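Transcriptional repressor, TetR family (PDB 3ANP) represses transcription of genes for fatty acid degradation, probably by binding their promoter DNA, and binds acyl-CoA such as lauroyl-CoA. Local coordinates at residues 7-17 against 39-50. Residues are numbered along the deposited sequence; the frame is centred on the assembly and turned at random.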
ATOM      1  N   LYS A   7       7.894  20.402 -30.454  1.00 20.83           N
ATOM      2  CA  LYS A   7       8.145  19.230 -29.608  1.00 20.63           C
ATOM      3  C   LYS A   7       6.992  19.016 -28.631  1.00 20.73           C
ATOM      4  O   LYS A   7       6.586  17.876 -28.371  1.00 21.19           O
ATOM      5  CB  LYS A   7       9.454  19.394 -28.829  1.00 20.21           C
ATOM      6  CG  LYS A   7      10.704  19.250 -29.694  1.00 27.84           C
ATOM      7  CD  LYS A   7      11.961  19.440 -28.871  1.00 30.34           C
ATOM      8  CE  LYS A   7      13.190  18.999 -29.638  1.00 39.73           C
ATOM      9  NZ  LYS A   7      13.180  17.528 -29.868  1.00 43.61           N
ATOM     10  N   LYS A   8       6.471  20.105 -28.078  1.00 19.32           N
ATOM     11  CA  LYS A   8       5.350  19.987 -27.158  1.00 20.61           C
ATOM     12  C   LYS A   8       4.134  19.470 -27.911  1.00 21.19           C
ATOM     13  O   LYS A   8       3.352  18.683 -27.371  1.00 18.48           O
ATOM     14  CB  LYS A   8       5.038  21.333 -26.502  1.00 23.65           C
ATOM     15  CG  LYS A   8       6.104  21.760 -25.504  1.00 27.99           C
ATOM     16  CD  LYS A   8       5.594  22.864 -24.606  1.00 32.57           C
ATOM     17  CE  LYS A   8       6.594  23.156 -23.493  1.00 37.51           C
ATOM     18  NZ  LYS A   8       6.052  24.127 -22.499  1.00 39.92           N
ATOM     19  N   ARG A   9       3.970  19.912 -29.157  1.00 17.45           N
ATOM     20  CA  ARG A   9       2.846  19.438 -29.960  1.00 19.35           C
ATOM     21  C   ARG A   9       3.051  17.961 -30.265  1.00 18.74           C
ATOM     22  O   ARG A   9       2.112  17.166 -30.215  1.00 20.25           O
ATOM     23  CB  ARG A   9       2.738  20.216 -31.278  1.00 21.04           C
ATOM     24  CG  ARG A   9       2.201  21.640 -31.121  1.00 22.20           C
ATOM     25  CD  ARG A   9       0.692  21.658 -30.948  1.00 21.07           C
ATOM     26  NE  ARG A   9       0.016  21.243 -32.175  1.00 23.45           N
ATOM     27  CZ  ARG A   9      -1.250  20.824 -32.232  1.00 24.28           C
ATOM     28  NH1 ARG A   9      -1.991  20.767 -31.124  1.00 19.27           N
ATOM     29  NH2 ARG A   9      -1.771  20.447 -33.393  1.00 21.89           N
ATOM     30  N   ARG A  10       4.277  17.587 -30.601  1.00 17.13           N
ATOM     31  CA  ARG A  10       4.539  16.190 -30.891  1.00 17.40           C
ATOM     32  C   ARG A  10       4.285  15.307 -29.663  1.00 18.51           C
ATOM     33  O   ARG A  10       3.710  14.225 -29.790  1.00 18.94           O
ATOM     34  CB  ARG A  10       5.973  16.007 -31.383  1.00 20.31           C
ATOM     35  CG  ARG A  10       6.365  14.563 -31.547  1.00 22.26           C
ATOM     36  CD  ARG A  10       7.645  14.427 -32.348  1.00 28.56           C
ATOM     37  NE  ARG A  10       7.373  14.512 -33.779  1.00 35.35           N
ATOM     38  CZ  ARG A  10       8.247  14.188 -34.728  1.00 39.15           C
ATOM     39  NH1 ARG A  10       9.462  13.757 -34.400  1.00 40.17           N
ATOM     40  NH2 ARG A  10       7.897  14.270 -36.008  1.00 39.27           N
ATOM     41  N   ARG A  11       4.706  15.761 -28.481  1.00 19.16           N
ATOM     42  CA  ARG A  11       4.479  14.963 -27.276  1.00 19.48           C
ATOM     43  C   ARG A  11       2.981  14.810 -27.021  1.00 20.93           C
ATOM     44  O   ARG A  11       2.511  13.720 -26.688  1.00 14.91           O
ATOM     45  CB  ARG A  11       5.134  15.602 -26.046  1.00 17.43           C
ATOM     46  CG  ARG A  11       4.876  14.828 -24.747  1.00 20.05           C
ATOM     47  CD  ARG A  11       5.568  15.496 -23.568  1.00 23.22           C
ATOM     48  NE  ARG A  11       7.013  15.412 -23.726  1.00 30.04           N
ATOM     49  CZ  ARG A  11       7.728  14.317 -23.471  1.00 28.23           C
ATOM     50  NH1 ARG A  11       7.130  13.219 -23.034  1.00 23.67           N
ATOM     51  NH2 ARG A  11       9.036  14.318 -23.678  1.00 29.77           N
ATOM     52  N   GLU A  12       2.226  15.891 -27.187  1.00 18.57           N
ATOM     53  CA  GLU A  12       0.791  15.808 -26.933  1.00 20.12           C
ATOM     54  C   GLU A  12       0.079  14.894 -27.933  1.00 17.33           C
ATOM     55  O   GLU A  12      -0.854  14.183 -27.568  1.00 20.58           O
ATOM     56  CB  GLU A  12       0.154  17.205 -26.925  1.00 18.37           C
ATOM     57  CG  GLU A  12      -1.212  17.254 -26.236  1.00 26.60           C
ATOM     58  CD  GLU A  12      -2.397  17.222 -27.202  1.00 33.14           C
ATOM     59  OE1 GLU A  12      -3.558  17.109 -26.724  1.00 31.23           O
ATOM     60  OE2 GLU A  12      -2.179  17.320 -28.433  1.00 32.34           O
ATOM     61  N   ARG A  13       0.525  14.888 -29.185  1.00 19.08           N
ATOM     62  CA  ARG A  13      -0.115  14.036 -30.182  1.00 20.68           C
ATOM     63  C   ARG A  13       0.171  12.561 -29.866  1.00 21.53           C
ATOM     64  O   ARG A  13      -0.710  11.709 -29.975  1.00 16.97           O
ATOM     65  CB  ARG A  13       0.380  14.389 -31.589  1.00 23.03           C
ATOM     66  CG  ARG A  13      -0.450  13.738 -32.684  1.00 29.09           C
ATOM     67  CD  ARG A  13      -0.026  14.178 -34.077  1.00 30.96           C
ATOM     68  NE  ARG A  13       1.272  13.637 -34.478  1.00 30.43           N
ATOM     69  CZ  ARG A  13       2.379  14.363 -34.612  1.00 33.07           C
ATOM     70  NH1 ARG A  13       2.353  15.671 -34.370  1.00 34.43           N
ATOM     71  NH2 ARG A  13       3.508  13.788 -35.013  1.00 31.48           N
ATOM     72  N   ILE A  14       1.407  12.257 -29.483  1.00 19.12           N
ATOM     73  CA  ILE A  14       1.758  10.888 -29.127  1.00 19.89           C
ATOM     74  C   ILE A  14       0.906  10.492 -27.909  1.00 19.23           C
ATOM     75  O   ILE A  14       0.319   9.412 -27.873  1.00 19.05           O
ATOM     76  CB  ILE A  14       3.266  10.781 -28.775  1.00 18.61           C
ATOM     77  CG1 ILE A  14       4.104  10.968 -30.054  1.00 19.37           C
ATOM     78  CG2 ILE A  14       3.559   9.425 -28.100  1.00 16.43           C
ATOM     79  CD1 ILE A  14       5.586  11.209 -29.803  1.00 21.73           C
ATOM     80  N   PHE A  15       0.835  11.381 -26.916  1.00 16.54           N
ATOM     81  CA  PHE A  15       0.039  11.115 -25.726  1.00 16.00           C
ATOM     82  C   PHE A  15      -1.417  10.806 -26.094  1.00 17.71           C
ATOM     83  O   PHE A  15      -1.994   9.795 -25.660  1.00 14.52           O
ATOM     84  CB  PHE A  15       0.103  12.319 -24.778  1.00 19.27           C
ATOM     85  CG  PHE A  15      -0.798  12.191 -23.580  1.00 21.31           C
ATOM     86  CD1 PHE A  15      -2.049  12.808 -23.560  1.00 20.38           C
ATOM     87  CD2 PHE A  15      -0.411  11.423 -22.485  1.00 16.27           C
ATOM     88  CE1 PHE A  15      -2.904  12.656 -22.466  1.00 19.37           C
ATOM     89  CE2 PHE A  15      -1.252  11.266 -21.394  1.00 17.15           C
ATOM     90  CZ  PHE A  15      -2.509  11.886 -21.385  1.00 21.56           C
ATOM     91  N   ARG A  16      -2.018  11.672 -26.906  1.00 16.57           N
ATOM     92  CA  ARG A  16      -3.405  11.459 -27.307  1.00 16.67           C
ATOM     93  C   ARG A  16      -3.588  10.150 -28.037  1.00 16.62           C
ATOM     94  O   ARG A  16      -4.557   9.412 -27.783  1.00 16.16           O
ATOM     95  CB  ARG A  16      -3.895  12.608 -28.194  1.00 16.91           C
ATOM     96  CG  ARG A  16      -4.091  13.897 -27.419  1.00 22.84           C
ATOM     97  CD  ARG A  16      -4.962  14.888 -28.186  1.00 28.67           C
ATOM     98  NE  ARG A  16      -4.259  15.455 -29.327  1.00 30.70           N
ATOM     99  CZ  ARG A  16      -4.476  15.114 -30.593  1.00 37.00           C
ATOM    100  NH1 ARG A  16      -5.392  14.199 -30.894  1.00 38.60           N
ATOM    101  NH2 ARG A  16      -3.757  15.679 -31.556  1.00 40.14           N
ATOM    102  N   ALA A  17      -2.670   9.867 -28.957  1.00 16.94           N
ATOM    103  CA  ALA A  17      -2.726   8.635 -29.739  1.00 18.66           C
ATOM    104  C   ALA A  17      -2.682   7.405 -28.828  1.00 17.14           C
ATOM    105  O   ALA A  17      -3.452   6.460 -29.000  1.00 14.98           O
ATOM    106  CB  ALA A  17      -1.568   8.594 -30.715  1.00 18.86           C
ATOM    107  N   ALA A  39       0.332   7.949 -34.138  1.00 19.60           N
ATOM    108  CA  ALA A  39       0.789   9.329 -33.953  1.00 22.84           C
ATOM    109  C   ALA A  39       1.688   9.805 -35.101  1.00 24.81           C
ATOM    110  O   ALA A  39       2.205  10.931 -35.083  1.00 22.84           O
ATOM    111  CB  ALA A  39       1.554   9.457 -32.616  1.00 19.39           C
ATOM    112  N   HIS A  40       1.866   8.931 -36.086  1.00 25.96           N
ATOM    113  CA  HIS A  40       2.707   9.192 -37.247  1.00 29.64           C
ATOM    114  C   HIS A  40       4.153   9.567 -36.900  1.00 28.03           C
ATOM    115  O   HIS A  40       4.685  10.581 -37.373  1.00 24.83           O
ATOM    116  CB  HIS A  40       2.092  10.269 -38.151  1.00 33.25           C
ATOM    117  CG  HIS A  40       2.596  10.219 -39.561  1.00 44.37           C
ATOM    118  ND1 HIS A  40       2.535  11.297 -40.419  1.00 48.43           N
ATOM    119  CD2 HIS A  40       3.163   9.210 -40.269  1.00 46.73           C
ATOM    120  CE1 HIS A  40       3.045  10.957 -41.591  1.00 48.35           C
ATOM    121  NE2 HIS A  40       3.434   9.696 -41.526  1.00 46.97           N
ATOM    122  N   VAL A  41       4.784   8.750 -36.058  1.00 23.62           N
ATOM    123  CA  VAL A  41       6.185   8.953 -35.689  1.00 20.79           C
ATOM    124  C   VAL A  41       6.813   7.569 -35.734  1.00 19.48           C
ATOM    125  O   VAL A  41       6.102   6.583 -35.871  1.00 19.36           O
ATOM    126  CB  VAL A  41       6.347   9.553 -34.265  1.00 19.58           C
ATOM    127  CG1 VAL A  41       5.714  10.954 -34.219  1.00 19.66           C
ATOM    128  CG2 VAL A  41       5.706   8.631 -33.218  1.00 19.92           C
ATOM    129  N   SER A  42       8.135   7.480 -35.642  1.00 20.10           N
ATOM    130  CA  SER A  42       8.774   6.162 -35.661  1.00 20.43           C
ATOM    131  C   SER A  42       8.694   5.548 -34.267  1.00 22.51           C
ATOM    132  O   SER A  42       8.449   6.250 -33.290  1.00 21.35           O
ATOM    133  CB  SER A  42      10.250   6.283 -36.050  1.00 21.82           C
ATOM    134  OG  SER A  42      10.972   6.928 -35.016  1.00 22.98           O
ATOM    135  N   ARG A  43       8.912   4.238 -34.181  1.00 22.30           N
ATOM    136  CA  ARG A  43       8.893   3.545 -32.903  1.00 22.68           C
ATOM    137  C   ARG A  43       9.987   4.160 -32.033  1.00 23.00           C
ATOM    138  O   ARG A  43       9.814   4.353 -30.823  1.00 22.35           O
ATOM    139  CB  ARG A  43       9.153   2.048 -33.118  1.00 23.57           C
ATOM    140  CG  ARG A  43       9.232   1.229 -31.826  1.00 23.57           C
ATOM    141  CD  ARG A  43       9.684  -0.196 -32.097  1.00 19.94           C
ATOM    142  NE  ARG A  43       9.953  -0.921 -30.851  1.00 21.42           N
ATOM    143  CZ  ARG A  43       9.049  -1.642 -30.192  1.00 23.20           C
ATOM    144  NH1 ARG A  43       7.813  -1.745 -30.657  1.00 19.13           N
ATOM    145  NH2 ARG A  43       9.378  -2.262 -29.061  1.00 20.26           N
ATOM    146  N   GLY A  44      11.115   4.487 -32.660  1.00 23.14           N
ATOM    147  CA  GLY A  44      12.212   5.097 -31.933  1.00 20.54           C
ATOM    148  C   GLY A  44      11.839   6.450 -31.340  1.00 20.44           C
ATOM    149  O   GLY A  44      12.259   6.794 -30.237  1.00 20.96           O
ATOM    150  N   THR A  45      11.051   7.227 -32.072  1.00 19.19           N
ATOM    151  CA  THR A  45      10.629   8.547 -31.597  1.00 19.55           C
ATOM    152  C   THR A  45       9.647   8.412 -30.423  1.00 17.54           C
ATOM    153  O   THR A  45       9.680   9.197 -29.475  1.00 17.77           O
ATOM    154  CB  THR A  45       9.979   9.351 -32.746  1.00 21.01           C
ATOM    155  OG1 THR A  45      10.987   9.679 -33.700  1.00 19.72           O
ATOM    156  CG2 THR A  45       9.332  10.642 -32.235  1.00 20.92           C
ATOM    157  N   PHE A  46       8.778   7.416 -30.484  1.00 18.19           N
ATOM    158  CA  PHE A  46       7.845   7.199 -29.390  1.00 17.52           C
ATOM    159  C   PHE A  46       8.641   6.994 -28.097  1.00 16.83           C
ATOM    160  O   PHE A  46       8.315   7.579 -27.071  1.00 18.07           O
ATOM    161  CB  PHE A  46       6.990   5.957 -29.615  1.00 16.32           C
ATOM    162  CG  PHE A  46       6.299   5.490 -28.363  1.00 19.60           C
ATOM    163  CD1 PHE A  46       5.166   6.156 -27.893  1.00 19.95           C
ATOM    164  CD2 PHE A  46       6.844   4.462 -27.594  1.00 16.53           C
ATOM    165  CE1 PHE A  46       4.590   5.811 -26.666  1.00 16.54           C
ATOM    166  CE2 PHE A  46       6.282   4.110 -26.367  1.00 20.78           C
ATOM    167  CZ  PHE A  46       5.155   4.786 -25.901  1.00 18.15           C
ATOM    168  N   PHE A  47       9.678   6.159 -28.143  1.00 17.28           N
ATOM    169  CA  PHE A  47      10.474   5.913 -26.940  1.00 19.67           C
ATOM    170  C   PHE A  47      11.272   7.114 -26.469  1.00 20.91           C
ATOM    171  O   PHE A  47      11.598   7.223 -25.280  1.00 21.00           O
ATOM    172  CB  PHE A  47      11.391   4.694 -27.129  1.00 18.98           C
ATOM    173  CG  PHE A  47      10.658   3.385 -27.044  1.00 22.22           C
ATOM    174  CD1 PHE A  47       9.973   3.036 -25.871  1.00 18.47           C
ATOM    175  CD2 PHE A  47      10.611   2.519 -28.136  1.00 24.33           C
ATOM    176  CE1 PHE A  47       9.250   1.841 -25.789  1.00 21.81           C
ATOM    177  CE2 PHE A  47       9.890   1.319 -28.067  1.00 24.92           C
ATOM    178  CZ  PHE A  47       9.209   0.981 -26.892  1.00 24.42           C
ATOM    179  N   ASN A  48      11.585   8.024 -27.387  1.00 20.98           N
ATOM    180  CA  ASN A  48      12.315   9.221 -27.000  1.00 22.20           C
ATOM    181  C   ASN A  48      11.424  10.080 -26.122  1.00 19.66           C
ATOM    182  O   ASN A  48      11.898  10.737 -25.200  1.00 19.35           O
ATOM    183  CB  ASN A  48      12.762  10.032 -28.229  1.00 25.54           C
ATOM    184  CG  ASN A  48      13.897   9.368 -28.975  1.00 27.28           C
ATOM    185  OD1 ASN A  48      14.746   8.721 -28.367  1.00 32.55           O
ATOM    186  ND2 ASN A  48      13.931   9.538 -30.290  1.00 32.47           N
ATOM    187  N   TYR A  49      10.124  10.058 -26.398  1.00 18.33           N
ATOM    188  CA  TYR A  49       9.176  10.854 -25.615  1.00 17.19           C
ATOM    189  C   TYR A  49       8.665  10.133 -24.367  1.00 17.88           C
ATOM    190  O   TYR A  49       8.481  10.759 -23.319  1.00 17.31           O
ATOM    191  CB  TYR A  49       8.000  11.269 -26.504  1.00 19.30           C
ATOM    192  CG  TYR A  49       8.358  12.432 -27.416  1.00 18.39           C
ATOM    193  CD1 TYR A  49       8.095  13.748 -27.032  1.00 20.39           C
ATOM    194  CD2 TYR A  49       9.023  12.216 -28.627  1.00 19.97           C
ATOM    195  CE1 TYR A  49       8.486  14.831 -27.825  1.00 22.90           C
ATOM    196  CE2 TYR A  49       9.415  13.285 -29.433  1.00 19.29           C
ATOM    197  CZ  TYR A  49       9.141  14.590 -29.022  1.00 21.65           C
ATOM    198  OH  TYR A  49       9.518  15.650 -29.800  1.00 23.16           O
ATOM    199  N   TYR A  50       8.446   8.824 -24.498  1.00 15.62           N
ATOM    200  CA  TYR A  50       7.957   7.952 -23.423  1.00 17.84           C
ATOM    201  C   TYR A  50       8.805   6.673 -23.449  1.00 16.61           C
ATOM    202  O   TYR A  50       8.542   5.760 -24.224  1.00 17.62           O
ATOM    203  CB  TYR A  50       6.472   7.618 -23.666  1.00 15.92           C
ATOM    204  CG  TYR A  50       5.559   8.822 -23.489  1.00 16.14           C
ATOM    205  CD1 TYR A  50       5.242   9.298 -22.207  1.00 13.69           C
ATOM    206  CD2 TYR A  50       5.046   9.510 -24.596  1.00 16.18           C
ATOM    207  CE1 TYR A  50       4.452  10.422 -22.026  1.00 18.86           C
ATOM    208  CE2 TYR A  50       4.241  10.643 -24.422  1.00 16.67           C
ATOM    209  CZ  TYR A  50       3.954  11.094 -23.136  1.00 16.89           C
ATOM    210  OH  TYR A  50       3.198  12.229 -22.941  1.00 20.81           O
TER
HETATM  211  O   HOH W   1      11.401  12.491 -22.721  1.00 37.17           O
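Arg11 and Tyr49 meet through different first torsions. In Arg11, CG lies anti to the backbone N (chi1 178°), and a bend at chi3 turns the guanidinium over the end of helix 43-49. In Tyr49, CG lies beside its own N (chi1 -78°), which sends the ring against segment 7-17 of helix 3-25 as a knob among Lys7, Arg10, Arg11 and Ile14. Arg11 NH1 donates to Tyr49 O at 2.8 Å, from above the carbonyl plane. Tyr49 CD1 lies over one face of the same guanidinium, towards its rim. Arg11 NH2 donates to a water that in turn donates to Asn48 O. Replacing Arg11 by an alanine keeps CB against the ring but would probably leave Tyr49 O without this donor and Tyr49 CD1 without the guanidinium. On another flank, Arg10 CD packs 3.4 Å from Tyr49 OH.

Segments 7-17 and 43-49 cross at 102°. Helix 43-49 is the second helix of the predicted helix-turn-helix, the recognition helix in TetR-family repressors, and segment 7-17 packs across it. Ile14 reaches several residues of segment 39-50. Ile14 CG2 meets the edge of the Phe46 ring, 3.6 Å from Phe46 CD1, and the edge of Tyr50. Ile14 CD1 touches Tyr49 CD2 at 3.8 Å. Ala39 CB rests on Ile14 and on Ala17 CB.

Tyr50 OH sits 3.6 Å from Phe15 CB and hydrogen-bonds to Asp59 of helix 54-77. At the turn of the motif, Arg13 grips Ala39 O side-on. Arg13 NE donates to Ala39 O at 2.9 Å. Arg13 NH2 donates to Ala39 O at 3.1 Å. The oxygen lies in the guanidinium plane.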